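Local coordinates for protein DR2417 (Deinococcus radiodurans, PDB 4XWW) that probably degrades RNA from the 5' end as a metal-dependent exonuclease of the metallo-beta-lactamase superfamily, maturing rRNA and in some organisms mRNA, at residues D61-R66 with A450-V455. Numbering follows the deposited sequence.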
ATOM      1  N   ASP A  61     -12.904  -9.950  -6.963  1.00 31.73           N
ATOM      2  CA  ASP A  61     -12.291 -11.022  -6.183  1.00 30.95           C
ATOM      3  C   ASP A  61     -10.976 -11.525  -6.771  1.00 29.52           C
ATOM      4  O   ASP A  61      -9.992 -11.697  -6.049  1.00 30.32           O
ATOM      5  CB  ASP A  61     -13.268 -12.188  -6.042  1.00 33.20           C
ATOM      6  CG  ASP A  61     -14.584 -11.771  -5.430  1.00 44.19           C
ATOM      7  OD1 ASP A  61     -14.577 -10.917  -4.517  1.00 54.16           O
ATOM      8  OD2 ASP A  61     -15.633 -12.284  -5.866  1.00 45.27           O
ATOM      9  N   LEU A  62     -10.957 -11.777  -8.075  1.00 25.71           N
ATOM     10  CA  LEU A  62      -9.733 -12.232  -8.723  1.00 26.78           C
ATOM     11  C   LEU A  62      -9.744 -11.895 -10.207  1.00 22.93           C
ATOM     12  O   LEU A  62     -10.747 -11.437 -10.738  1.00 24.71           O
ATOM     13  CB  LEU A  62      -9.550 -13.743  -8.519  1.00 35.91           C
ATOM     14  CG  LEU A  62     -10.719 -14.626  -8.939  1.00 39.45           C
ATOM     15  CD1 LEU A  62     -10.432 -15.354 -10.266  1.00 40.60           C
ATOM     16  CD2 LEU A  62     -11.055 -15.631  -7.835  1.00 41.21           C
ATOM     17  N   ILE A  63      -8.602 -12.088 -10.853  1.00 22.31           N
ATOM     18  CA  ILE A  63      -8.442 -11.748 -12.257  1.00 21.69           C
ATOM     19  C   ILE A  63      -7.923 -12.981 -13.017  1.00 22.03           C
ATOM     20  O   ILE A  63      -7.007 -13.641 -12.572  1.00 21.42           O
ATOM     21  CB  ILE A  63      -7.461 -10.563 -12.439  1.00 24.68           C
ATOM     22  CG1 ILE A  63      -7.888  -9.373 -11.567  1.00 33.00           C
ATOM     23  CG2 ILE A  63      -7.361 -10.190 -13.907  1.00 25.17           C
ATOM     24  CD1 ILE A  63      -6.841  -8.274 -11.441  1.00 36.69           C
ATOM     25  N   VAL A  64      -8.509 -13.273 -14.165  1.00 22.64           N
ATOM     26  CA  VAL A  64      -8.072 -14.413 -14.958  1.00 23.53           C
ATOM     27  C   VAL A  64      -7.726 -13.918 -16.352  1.00 26.70           C
ATOM     28  O   VAL A  64      -8.138 -12.827 -16.732  1.00 23.97           O
ATOM     29  CB  VAL A  64      -9.147 -15.512 -14.999  1.00 24.70           C
ATOM     30  CG1 VAL A  64      -9.370 -16.057 -13.605  1.00 24.99           C
ATOM     31  CG2 VAL A  64     -10.436 -14.994 -15.598  1.00 26.95           C
ATOM     32  N   PRO A  65      -6.951 -14.707 -17.119  1.00 26.19           N
ATOM     33  CA  PRO A  65      -6.489 -14.191 -18.411  1.00 26.64           C
ATOM     34  C   PRO A  65      -7.555 -14.219 -19.483  1.00 27.32           C
ATOM     35  O   PRO A  65      -8.422 -15.098 -19.477  1.00 29.21           O
ATOM     36  CB  PRO A  65      -5.334 -15.141 -18.792  1.00 27.40           C
ATOM     37  CG  PRO A  65      -5.062 -15.981 -17.594  1.00 31.28           C
ATOM     38  CD  PRO A  65      -6.331 -15.997 -16.780  1.00 28.10           C
ATOM     39  N   ARG A  66      -7.495 -13.252 -20.392  1.00 28.53           N
ATOM     40  CA  ARG A  66      -8.246 -13.325 -21.640  1.00 27.08           C
ATOM     41  C   ARG A  66      -7.704 -14.480 -22.462  1.00 27.31           C
ATOM     42  O   ARG A  66      -6.501 -14.580 -22.657  1.00 28.80           O
ATOM     43  CB  ARG A  66      -8.134 -12.016 -22.425  1.00 35.82           C
ATOM     44  CG  ARG A  66      -9.124 -10.927 -21.988  1.00 43.37           C
ATOM     45  CD  ARG A  66      -9.965 -10.454 -23.181  1.00 51.78           C
ATOM     46  NE  ARG A  66      -9.288  -9.380 -23.901  1.00 60.61           N
ATOM     47  CZ  ARG A  66      -9.458  -9.101 -25.188  1.00 58.72           C
ATOM     48  NH1 ARG A  66      -8.785  -8.097 -25.735  1.00 59.87           N
ATOM     49  NH2 ARG A  66     -10.289  -9.817 -25.931  1.00 53.51           N
ATOM     50  N   ALA A 450      -4.919 -10.062 -25.698  1.00 31.31           N
ATOM     51  CA  ALA A 450      -4.497 -10.470 -24.370  1.00 28.59           C
ATOM     52  C   ALA A 450      -5.031  -9.477 -23.363  1.00 34.98           C
ATOM     53  O   ALA A 450      -5.375  -8.361 -23.726  1.00 38.05           O
ATOM     54  CB  ALA A 450      -2.982 -10.559 -24.282  1.00 26.82           C
ATOM     55  N   GLY A 451      -5.104  -9.876 -22.101  1.00 33.78           N
ATOM     56  CA  GLY A 451      -5.545  -8.956 -21.073  1.00 39.36           C
ATOM     57  C   GLY A 451      -6.240  -9.596 -19.898  1.00 33.78           C
ATOM     58  O   GLY A 451      -6.080 -10.792 -19.646  1.00 30.26           O
ATOM     59  N   ALA A 452      -7.014  -8.787 -19.171  1.00 30.80           N
ATOM     60  CA  ALA A 452      -7.595  -9.228 -17.915  1.00 23.74           C
ATOM     61  C   ALA A 452      -9.102  -9.444 -18.020  1.00 26.51           C
ATOM     62  O   ALA A 452      -9.800  -8.720 -18.729  1.00 31.32           O
ATOM     63  CB  ALA A 452      -7.268  -8.222 -16.813  1.00 28.24           C
ATOM     64  N   VAL A 453      -9.592 -10.462 -17.323  1.00 25.33           N
ATOM     65  CA  VAL A 453     -11.026 -10.668 -17.154  1.00 26.27           C
ATOM     66  C   VAL A 453     -11.311 -10.682 -15.654  1.00 27.56           C
ATOM     67  O   VAL A 453     -10.703 -11.461 -14.921  1.00 24.98           O
ATOM     68  CB  VAL A 453     -11.512 -11.982 -17.779  1.00 26.97           C
ATOM     69  CG1 VAL A 453     -13.019 -12.148 -17.559  1.00 28.38           C
ATOM     70  CG2 VAL A 453     -11.188 -12.036 -19.276  1.00 29.34           C
ATOM     71  N   TYR A 454     -12.197  -9.799 -15.189  1.00 29.02           N
ATOM     72  CA  TYR A 454     -12.470  -9.720 -13.759  1.00 34.55           C
ATOM     73  C   TYR A 454     -13.522 -10.718 -13.301  1.00 27.04           C
ATOM     74  O   TYR A 454     -14.513 -10.956 -13.983  1.00 28.61           O
ATOM     75  CB  TYR A 454     -12.920  -8.308 -13.368  1.00 26.64           C
ATOM     76  CG  TYR A 454     -11.942  -7.231 -13.773  1.00 30.93           C
ATOM     77  CD1 TYR A 454     -10.574  -7.443 -13.692  1.00 36.86           C
ATOM     78  CD2 TYR A 454     -12.387  -6.009 -14.253  1.00 37.24           C
ATOM     79  CE1 TYR A 454      -9.672  -6.464 -14.064  1.00 34.22           C
ATOM     80  CE2 TYR A 454     -11.497  -5.024 -14.624  1.00 45.20           C
ATOM     81  CZ  TYR A 454     -10.141  -5.257 -14.530  1.00 46.71           C
ATOM     82  OH  TYR A 454      -9.258  -4.272 -14.906  1.00 45.24           O
ATOM     83  N   VAL A 455     -13.284 -11.297 -12.132  1.00 26.32           N
ATOM     84  CA  VAL A 455     -14.267 -12.136 -11.460  1.00 31.05           C
ATOM     85  C   VAL A 455     -14.756 -11.415 -10.203  1.00 35.59           C
ATOM     86  O   VAL A 455     -13.960 -11.002  -9.365  1.00 29.33           O
ATOM     87  CB  VAL A 455     -13.681 -13.504 -11.083  1.00 34.48           C
ATOM     88  CG1 VAL A 455     -14.717 -14.350 -10.358  1.00 37.26           C
ATOM     89  CG2 VAL A 455     -13.188 -14.226 -12.332  1.00 37.11           C
TER
HETATM   90  O   HOH W   1      -4.526 -12.732 -22.025  1.00 27.55           O
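L62, I63 and V64 pair with V455, Y454 and V453 as an antiparallel beta ladder. Strand 62-65 is an edge of a small three-stranded sheet. Strand 452-456 lies between it and strand 459-460. The pairing joins strand 62-65, early in the chain, to a strand nearly 400 residues later, ahead of helix 465-477.

Backbone hydrogen bonds set the register. V64 and V453 form a hydrogen-bonded pair, with V64 N 2.9 Å from V453 O in a nearly straight bond (173°). V453 N returns a bond to V64 O. V455 N gives one to L62 O. R66 N reaches G451 O at 2.9 Å from well above the carbonyl plane. A water accepts from G451 N and lies 2.8 Å from R66 O.

A classic beta bulge ends the ladder. D61 and L62 both face V455, and V455 O takes D61 N at 2.8 Å and a weak bond from L62 N. The bulge sits beside a manganese ion bound by G59 and D456. D61 is not a ligand here, its nearest side-chain atom about 4 Å away, but binds manganese in a crystal structure of this protein. D61 OD2 bonds to G457 N.

Apolar side chains pack on both faces. L62, V64, V453 and V455 share one, where Y95 of helix 93-97 touches L62, V64 and V455. L62 and V455 lie side by side, L62 CD1 3.6 Å from V455 CG2. I63 and Y454 share the other face, with I63 CG1 at the ring edge. V453 CG2, anti to its carbonyl carbon, meets R66 CG at 3.6 Å.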